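Local coordinates for D-isomer specific 2-hydroxyacid dehydrogenase family protein (Desulfovibrio vulgaris, PDB 5TX7) that probably interconverts D-2-hydroxyacids and 2-oxoacids, using the nicotinamide adenine dinucleotide NAD(H) or NADP(H) as the hydride acceptor or donor, at residues V5-G9 / K53-D57; F156-R161 / S181-Y187; V247-D252 / L275-C281. All coordinates share one frame; numbering follows the deposited sequence.

Interaction 1: V5-G9 / K53-D57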
loop_
_atom_site.group_PDB
_atom_site.type_symbol
_atom_site.label_atom_id
_atom_site.label_comp_id
_atom_site.label_asym_id
_atom_site.label_seq_id
_atom_site.Cartn_x
_atom_site.Cartn_y
_atom_site.Cartn_z
ATOM N N VAL A 5 2.258 -3.621 -37.365
ATOM C CA VAL A 5 2.536 -4.901 -36.702
ATOM C C VAL A 5 3.076 -4.682 -35.285
ATOM O O VAL A 5 4.071 -3.967 -35.095
ATOM C CB VAL A 5 3.523 -5.756 -37.511
ATOM C CG1 VAL A 5 3.797 -7.085 -36.822
ATOM C CG2 VAL A 5 2.953 -6.023 -38.894
ATOM N N ALA A 6 2.408 -5.299 -34.302
ATOM C CA ALA A 6 2.909 -5.356 -32.924
ATOM C C ALA A 6 3.598 -6.715 -32.702
ATOM O O ALA A 6 2.957 -7.778 -32.771
ATOM C CB ALA A 6 1.774 -5.152 -31.936
ATOM N N LEU A 7 4.904 -6.668 -32.459
ATOM C CA LEU A 7 5.715 -7.876 -32.338
ATOM C C LEU A 7 5.625 -8.530 -30.958
ATOM O O LEU A 7 5.852 -9.724 -30.837
ATOM C CB LEU A 7 7.184 -7.588 -32.709
ATOM C CG LEU A 7 7.423 -7.161 -34.161
ATOM C CD1 LEU A 7 8.867 -6.723 -34.366
ATOM C CD2 LEU A 7 7.059 -8.271 -35.149
ATOM N N ASP A 8 5.313 -7.758 -29.923
ATOM C CA ASP A 8 5.071 -8.336 -28.597
ATOM C C ASP A 8 4.038 -7.547 -27.826
ATOM O O ASP A 8 4.366 -6.809 -26.919
ATOM C CB ASP A 8 6.385 -8.497 -27.797
ATOM C CG ASP A 8 7.126 -7.185 -27.568
ATOM O OD1 ASP A 8 6.997 -6.256 -28.397
ATOM O OD2 ASP A 8 7.869 -7.098 -26.558
ATOM N N GLY A 9 2.783 -7.718 -28.222
ATOM C CA GLY A 9 1.669 -6.950 -27.669
ATOM C C GLY A 9 1.002 -7.526 -26.431
ATOM O O GLY A 9 0.157 -6.865 -25.814
ATOM N N LYS A 53 9.914 -4.969 -26.112
ATOM C CA LYS A 53 11.253 -5.497 -25.843
ATOM C C LYS A 53 11.803 -6.371 -26.969
ATOM O O LYS A 53 12.850 -6.984 -26.796
ATOM C CB LYS A 53 11.250 -6.300 -24.522
ATOM C CG LYS A 53 10.892 -5.510 -23.283
ATOM C CD LYS A 53 11.896 -4.409 -22.969
ATOM C CE LYS A 53 11.508 -3.637 -21.705
ATOM N NZ LYS A 53 10.531 -2.542 -21.982
ATOM N N VAL A 54 11.123 -6.444 -28.111
ATOM C CA VAL A 54 11.656 -7.190 -29.255
ATOM C C VAL A 54 12.795 -6.363 -29.864
ATOM O O VAL A 54 12.605 -5.190 -30.171
ATOM C CB VAL A 54 10.584 -7.497 -30.302
ATOM C CG1 VAL A 54 11.207 -8.149 -31.534
ATOM C CG2 VAL A 54 9.530 -8.422 -29.697
ATOM N N PRO A 55 13.982 -6.962 -29.997
ATOM C CA PRO A 55 15.135 -6.189 -30.464
ATOM C C PRO A 55 15.111 -5.909 -31.962
ATOM O O PRO A 55 14.661 -6.757 -32.713
ATOM C CB PRO A 55 16.337 -7.073 -30.088
ATOM C CG PRO A 55 15.779 -8.445 -29.991
ATOM C CD PRO A 55 14.359 -8.318 -29.565
ATOM N N LEU A 56 15.569 -4.721 -32.365
ATOM C CA LEU A 56 15.718 -4.360 -33.776
ATOM C C LEU A 56 17.090 -3.746 -34.008
ATOM O O LEU A 56 17.363 -2.630 -33.571
ATOM C CB LEU A 56 14.637 -3.374 -34.189
ATOM C CG LEU A 56 13.197 -3.871 -34.083
ATOM C CD1 LEU A 56 12.242 -2.695 -34.235
ATOM C CD2 LEU A 56 12.928 -4.958 -35.122
ATOM N N ASP A 57 17.943 -4.498 -34.692
ATOM C CA ASP A 57 19.311 -4.073 -35.024
ATOM C C ASP A 57 19.388 -3.604 -36.479
ATOM O O ASP A 57 18.378 -3.557 -37.169
ATOM C CB ASP A 57 20.293 -5.232 -34.742
ATOM C CG ASP A 57 20.068 -6.457 -35.638
ATOM O OD1 ASP A 57 19.052 -6.547 -36.349
ATOM O OD2 ASP A 57 20.925 -7.349 -35.630
#

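Interaction 2: F156-R161 / S181-Y187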
loop_
_atom_site.group_PDB
_atom_site.type_symbol
_atom_site.label_atom_id
_atom_site.label_comp_id
_atom_site.label_asym_id
_atom_site.label_seq_id
_atom_site.Cartn_x
_atom_site.Cartn_y
_atom_site.Cartn_z
ATOM N N PHE A 156 15.047 12.833 -9.070
ATOM C CA PHE A 156 13.859 13.642 -8.764
ATOM C C PHE A 156 13.190 14.151 -10.038
ATOM O O PHE A 156 12.812 15.325 -10.149
ATOM C CB PHE A 156 14.238 14.784 -7.800
ATOM C CG PHE A 156 13.131 15.207 -6.857
ATOM C CD1 PHE A 156 12.376 14.259 -6.149
ATOM C CD2 PHE A 156 12.877 16.565 -6.626
ATOM C CE1 PHE A 156 11.378 14.663 -5.276
ATOM C CE2 PHE A 156 11.899 16.964 -5.744
ATOM C CZ PHE A 156 11.137 16.014 -5.070
ATOM N N GLY A 157 13.021 13.239 -10.994
ATOM C CA GLY A 157 12.118 13.438 -12.129
ATOM C C GLY A 157 10.677 13.238 -11.682
ATOM O O GLY A 157 10.379 13.273 -10.488
ATOM N N ASN A 158 9.792 12.974 -12.634
ATOM C CA ASN A 158 8.348 12.881 -12.359
ATOM C C ASN A 158 7.980 11.804 -11.322
ATOM O O ASN A 158 7.166 12.068 -10.437
ATOM C CB ASN A 158 7.566 12.589 -13.644
ATOM C CG ASN A 158 7.656 13.719 -14.672
ATOM O OD1 ASN A 158 7.896 13.476 -15.847
ATOM N ND2 ASN A 158 7.459 14.941 -14.236
ATOM N N THR A 159 8.579 10.620 -11.438
ATOM C CA THR A 159 8.231 9.499 -10.567
ATOM C C THR A 159 8.695 9.786 -9.134
ATOM O O THR A 159 7.908 9.727 -8.193
ATOM C CB THR A 159 8.842 8.189 -11.091
ATOM O OG1 THR A 159 8.374 7.944 -12.406
ATOM C CG2 THR A 159 8.428 7.025 -10.263
ATOM N N GLY A 160 9.973 10.123 -9.011
ATOM C CA GLY A 160 10.557 10.612 -7.772
ATOM C C GLY A 160 9.725 11.683 -7.084
ATOM O O GLY A 160 9.479 11.599 -5.903
ATOM N N ARG A 161 9.276 12.674 -7.826
ATOM C CA ARG A 161 8.449 13.742 -7.256
ATOM C C ARG A 161 7.118 13.234 -6.753
ATOM O O ARG A 161 6.634 13.702 -5.718
ATOM C CB ARG A 161 8.175 14.825 -8.291
ATOM C CG ARG A 161 9.396 15.660 -8.614
ATOM C CD ARG A 161 9.174 16.409 -9.905
ATOM N NE ARG A 161 10.395 17.015 -10.412
ATOM C CZ ARG A 161 10.458 17.722 -11.536
ATOM N NH1 ARG A 161 9.366 17.897 -12.288
ATOM N NH2 ARG A 161 11.615 18.250 -11.927
ATOM N N SER A 181 17.944 18.560 -11.657
ATOM C CA SER A 181 16.970 19.633 -11.408
ATOM C C SER A 181 16.961 20.167 -9.963
ATOM O O SER A 181 16.886 19.397 -9.001
ATOM C CB SER A 181 15.564 19.123 -11.759
ATOM O OG SER A 181 15.170 18.038 -10.906
ATOM N N ARG A 182 16.972 21.493 -9.829
ATOM C CA ARG A 182 16.673 22.168 -8.558
ATOM C C ARG A 182 15.166 22.484 -8.524
ATOM O O ARG A 182 14.767 23.643 -8.619
ATOM C CB ARG A 182 17.521 23.443 -8.412
ATOM N N PHE A 183 14.342 21.440 -8.407
ATOM C CA PHE A 183 12.882 21.571 -8.335
ATOM C C PHE A 183 12.474 21.606 -6.874
ATOM O O PHE A 183 12.769 20.668 -6.139
ATOM C CB PHE A 183 12.173 20.382 -9.023
ATOM C CG PHE A 183 10.671 20.407 -8.872
ATOM C CD1 PHE A 183 9.893 21.263 -9.656
ATOM C CD2 PHE A 183 10.029 19.601 -7.930
ATOM C CE1 PHE A 183 8.511 21.329 -9.490
ATOM C CE2 PHE A 183 8.647 19.640 -7.780
ATOM C CZ PHE A 183 7.889 20.512 -8.554
ATOM N N ASP A 184 11.782 22.670 -6.470
ATOM C CA ASP A 184 11.282 22.812 -5.101
ATOM C C ASP A 184 9.774 22.518 -5.060
ATOM O O ASP A 184 8.989 23.268 -5.638
ATOM C CB ASP A 184 11.565 24.222 -4.575
ATOM C CG ASP A 184 11.144 24.407 -3.114
ATOM O OD1 ASP A 184 11.456 23.528 -2.281
ATOM O OD2 ASP A 184 10.508 25.449 -2.802
ATOM N N PRO A 185 9.365 21.419 -4.386
ATOM C CA PRO A 185 7.939 21.113 -4.270
ATOM C C PRO A 185 7.241 21.962 -3.220
ATOM O O PRO A 185 7.900 22.643 -2.425
ATOM C CB PRO A 185 7.929 19.650 -3.861
ATOM C CG PRO A 185 9.190 19.470 -3.117
ATOM C CD PRO A 185 10.187 20.416 -3.692
ATOM N N ASP A 186 5.913 21.910 -3.220
ATOM C CA ASP A 186 5.101 22.745 -2.335
ATOM C C ASP A 186 4.652 21.951 -1.103
ATOM O O ASP A 186 3.446 21.824 -0.837
ATOM C CB ASP A 186 3.894 23.323 -3.107
ATOM N N TYR A 187 5.624 21.388 -0.375
ATOM C CA TYR A 187 5.361 20.704 0.898
ATOM C C TYR A 187 6.618 20.689 1.759
ATOM O O TYR A 187 7.739 20.727 1.251
ATOM C CB TYR A 187 4.810 19.281 0.698
ATOM C CG TYR A 187 5.736 18.328 -0.043
ATOM C CD1 TYR A 187 6.830 17.750 0.592
ATOM C CD2 TYR A 187 5.515 18.006 -1.392
ATOM C CE1 TYR A 187 7.689 16.910 -0.089
ATOM C CE2 TYR A 187 6.363 17.151 -2.068
ATOM C CZ TYR A 187 7.449 16.608 -1.406
ATOM O OH TYR A 187 8.285 15.777 -2.061
HETATM O O HOH W 1 7.915 15.876 -4.629
#

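Interaction 3: V247-D252 / L275-C281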
loop_
_atom_site.group_PDB
_atom_site.type_symbol
_atom_site.label_atom_id
_atom_site.label_comp_id
_atom_site.label_asym_id
_atom_site.label_seq_id
_atom_site.Cartn_x
_atom_site.Cartn_y
_atom_site.Cartn_z
ATOM N N VAL A 247 23.812 -5.866 -0.700
ATOM C CA VAL A 247 22.424 -5.746 -0.250
ATOM C C VAL A 247 21.981 -7.041 0.454
ATOM O O VAL A 247 21.351 -6.989 1.513
ATOM C CB VAL A 247 21.505 -5.347 -1.423
ATOM C CG1 VAL A 247 20.037 -5.380 -1.028
ATOM C CG2 VAL A 247 21.878 -3.959 -1.935
ATOM N N ALA A 248 22.325 -8.198 -0.116
ATOM C CA ALA A 248 22.011 -9.468 0.531
ATOM C C ALA A 248 22.608 -9.528 1.948
ATOM O O ALA A 248 21.913 -9.846 2.902
ATOM C CB ALA A 248 22.503 -10.628 -0.311
ATOM N N GLU A 249 23.887 -9.190 2.063
ATOM C CA GLU A 249 24.593 -9.161 3.348
ATOM C C GLU A 249 23.972 -8.156 4.327
ATOM O O GLU A 249 23.865 -8.445 5.517
ATOM C CB GLU A 249 26.115 -8.941 3.149
ATOM C CG GLU A 249 26.928 -10.248 3.104
ATOM C CD GLU A 249 28.208 -10.215 2.232
ATOM O OE1 GLU A 249 28.672 -11.315 1.846
ATOM O OE2 GLU A 249 28.782 -9.131 1.938
ATOM N N ALA A 250 23.531 -7.002 3.829
ATOM C CA ALA A 250 22.843 -5.993 4.679
ATOM C C ALA A 250 21.499 -6.462 5.207
ATOM O O ALA A 250 21.110 -6.119 6.326
ATOM C CB ALA A 250 22.661 -4.672 3.932
ATOM N N LEU A 251 20.779 -7.219 4.390
ATOM C CA LEU A 251 19.529 -7.819 4.816
ATOM C C LEU A 251 19.789 -8.880 5.880
ATOM O O LEU A 251 19.148 -8.848 6.932
ATOM C CB LEU A 251 18.773 -8.399 3.619
ATOM C CG LEU A 251 18.093 -7.317 2.731
ATOM C CD1 LEU A 251 17.768 -7.860 1.339
ATOM C CD2 LEU A 251 16.833 -6.757 3.380
ATOM N N ASP A 252 20.747 -9.780 5.635
ATOM C CA ASP A 252 21.058 -10.844 6.603
ATOM C C ASP A 252 21.613 -10.303 7.934
ATOM O O ASP A 252 21.296 -10.848 8.995
ATOM C CB ASP A 252 21.986 -11.926 5.999
ATOM C CG ASP A 252 21.269 -12.821 4.934
ATOM O OD1 ASP A 252 20.115 -13.271 5.156
ATOM O OD2 ASP A 252 21.866 -13.084 3.860
ATOM N N LEU A 275 19.997 -12.355 -3.698
ATOM C CA LEU A 275 18.751 -11.714 -3.266
ATOM C C LEU A 275 17.555 -12.658 -3.137
ATOM O O LEU A 275 16.599 -12.320 -2.433
ATOM C CB LEU A 275 18.437 -10.497 -4.143
ATOM C CG LEU A 275 19.495 -9.379 -4.016
ATOM C CD1 LEU A 275 19.347 -8.348 -5.127
ATOM C CD2 LEU A 275 19.477 -8.726 -2.639
ATOM N N LEU A 276 17.622 -13.842 -3.747
ATOM C CA LEU A 276 16.586 -14.877 -3.562
ATOM C C LEU A 276 16.760 -15.732 -2.298
ATOM O O LEU A 276 15.825 -16.424 -1.898
ATOM C CB LEU A 276 16.483 -15.770 -4.797
ATOM C CG LEU A 276 15.789 -15.117 -5.978
ATOM C CD1 LEU A 276 16.096 -15.879 -7.258
ATOM C CD2 LEU A 276 14.276 -15.044 -5.770
ATOM N N SER A 277 17.940 -15.687 -1.684
ATOM C CA SER A 277 18.200 -16.377 -0.411
ATOM C C SER A 277 18.176 -15.428 0.793
ATOM O O SER A 277 18.285 -15.889 1.939
ATOM C CB SER A 277 19.570 -17.070 -0.458
ATOM O OG SER A 277 19.757 -17.770 -1.674
ATOM N N ALA A 278 18.066 -14.124 0.542
ATOM C CA ALA A 278 18.172 -13.116 1.605
ATOM C C ALA A 278 16.855 -12.988 2.357
ATOM O O ALA A 278 15.783 -13.016 1.738
ATOM C CB ALA A 278 18.551 -11.752 1.019
ATOM N N LYS A 279 16.931 -12.829 3.673
ATOM C CA LYS A 279 15.725 -12.580 4.473
ATOM C C LYS A 279 15.153 -11.172 4.233
ATOM O O LYS A 279 15.854 -10.297 3.773
ATOM C CB LYS A 279 15.981 -12.849 5.949
ATOM C CG LYS A 279 16.896 -11.874 6.676
ATOM C CD LYS A 279 17.277 -12.469 8.033
ATOM C CE LYS A 279 17.774 -11.426 9.015
ATOM N NZ LYS A 279 18.295 -12.116 10.230
ATOM N N ASN A 280 13.855 -11.013 4.506
ATOM C CA ASN A 280 13.120 -9.741 4.380
ATOM C C ASN A 280 13.266 -9.058 3.022
ATOM O O ASN A 280 13.276 -7.830 2.930
ATOM C CB ASN A 280 13.547 -8.775 5.481
ATOM C CG ASN A 280 13.313 -9.332 6.867
ATOM O OD1 ASN A 280 12.236 -9.854 7.154
ATOM N ND2 ASN A 280 14.317 -9.219 7.743
ATOM N N CYS A 281 13.375 -9.851 1.962
ATOM C CA CYS A 281 13.504 -9.323 0.609
ATOM C C CYS A 281 12.224 -9.654 -0.144
ATOM O O CYS A 281 11.826 -10.817 -0.232
ATOM C CB CYS A 281 14.693 -9.956 -0.100
ATOM S SG CYS A 281 15.156 -9.083 -1.621
HETATM O O HOH W 2 16.678 -7.863 7.711
#

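Interaction 1: V5-G9 / K53-D57
Lys53, in the loop after strand 48-51, meets Asp8 through its backbone. Its amide N donates to Asp8 OD2 at 3.0 Å. The bond is almost straight, 171° at the hydrogen, and it uses the syn lone pair of OD2, on the side of the other oxygen. That other oxygen, OD1, accepts from the backbone N of Asn52. The carboxylate therefore spans two successive amides of the loop, which should limit its rotation. The aliphatic start of Lys53 passes the carboxylate, but its chain then bends away. NZ ends 7.0 Å from Asp8 OD2, too far for a salt bridge. The lysine instead makes a cation-pi contact with Trp136 of the second subunit.

Val54 is the main apolar partner and uses both methyls. CG2 packs over one face of the carboxylate, 3.4 Å from Asp8 CG, and it also meets Leu7 CB at 3.9 Å. CG1 stands anti to the backbone N (chi1 174°) and reaches Leu7 CD1 at 3.9 Å. The Val54 and Leu7 side chains cross at about a right angle. Asp8 and Val54 run past each other in opposite directions.

Leu56 starts off to one side, but its end turns back toward the contact. Its CD2 comes to 4.5 Å from Leu7 CD1, a loose touch. Val54 and Leu56 also pack on Ile39 of helix 39-43, which covers this apolar patch.

Asp57 closes the loop at the N-cap of helix 58-62. The contact joins the loops that follow adjacent parallel strands 3-6 and 48-51 at their C-terminal ends, as in an open alpha/beta sheet. The strand order 2-1-3-4-5 fits the flavodoxin-like substrate-binding domain of the D-2-hydroxyacid dehydrogenases.

Interaction 2: F156-R161 / S181-Y187
Arg161 lays its guanidinium flat on the ring of Phe183. The two centres are 4.1 Å apart and the planes differ by only 22°. This is a stacked cation-pi contact, with CZ 23° off the ring normal and displaced toward the rim. The arginine chain is extended from CG to NE and runs on over the ring; CD makes a CH-pi contact, 4.2 Å from the centroid. In Phe183, CG is anti to the backbone N (chi1 175°), which carries the ring across to the arginine.

A weak hydrogen bond from Arg161 NE to Phe156 O, 3.0 Å long but bent, may help fix the rotation of the guanidinium. Ser181 OG sits at the guanidinium edge, 3.7 Å from Arg161 NH2.

Phe156 is turned differently. Arg161 CG stands over the centre of its ring, while its edge faces the loop 181-187. Phe156 CE2 meets Phe183 CD2 at 3.9 Å, near the plane of the Phe183 ring, and the two side chains cross at about a right angle. Carbonyl O of Phe183 lies in the plane of the Phe156 ring, 3.8 Å from CE2.

Tyr187 joins through water 1. The water donates to Arg161 O and is 2.6 Å from Tyr187 OH.

Gly157 and Gly160 fit the glycine-rich turn of a Rossmann fold, consistent with dinucleotide binding. The contact places the start of helix 158-169 against the loop between strands 173-177 and 190-192. Phe156 also packs on Ala176 of strand 173-177 and meets the ring of Phe190 of strand 190-192, while Tyr187 touches Val174.

Interaction 3: V247-D252 / L275-C281
Leu251 makes the largest apolar contribution here, pointing from helix 244-253 toward segment 275-281. Its CD1 methyl is shared by three apolar partners. It lies 4.0 Å from Ala278 CB, equally near Cys281 CB, and more loosely against Leu275 CD2. Leu275 CD2 in turn meets Val247 CG1 at 3.8 Å, and the two side chains cross at a slant. Ala278 CB faces Ala248, with the two CB atoms 4.3 Å apart. Small residues here let the backbones come close, with the CA atoms of Ala248 and Ala278 5.4 Å apart.

Leu251 also packs on backbone carbonyls. Its CB is 3.5 Å from Lys279 O, and its CD2 lies beside both that oxygen and Asn280 O.

The polar contacts gather toward the C-terminal end of the helix. The extended Lys279 chain slants past the carbonyl ends of Leu251 and Asp252. Lys279 NZ makes a weak hydrogen bond of 3.5 Å to Asp252 O. The carboxylate is not its partner, since Asp252 OD1 remains 5.5 Å from NZ. OD1 lies instead near the backbone N and CG of Lys279.

One water bridges the segments. It donates to Leu251 O and accepts from Asn280 ND2 at 2.7 Å.

Helix 244-253 belongs to the beta-alpha-beta crossover between parallel strands 231-235 and 256-261. Segment 275-281 runs out of the short helix 274-277 into edge strand 281-283. Leu251, Leu275 and Cys281 also pack on strand 256-261, beside that edge. Leu276, in the same short helix, packs on Ile125 of the second subunit.

The three contacts follow one another along the chain without overlap. Interaction 1 lies in the five-stranded domain with strand 3-6. Interactions 2 and 3 both belong to the seven-stranded NAD-binding domain, toward its two ends. Interaction 2 lies near strands 173-177 and 190-192, and interaction 3 beside strands 256-261 and 281-283. Their centres are about 30 Å apart, while the centre of interaction 1 is about 33 Å from that of interaction 2 and about 35 Å from that of interaction 3. None touches another. Each ties a loop to its own domain, so none bridges the two domains. This fits the two-domain plan of the family, in which the active site forms in the cleft between domains.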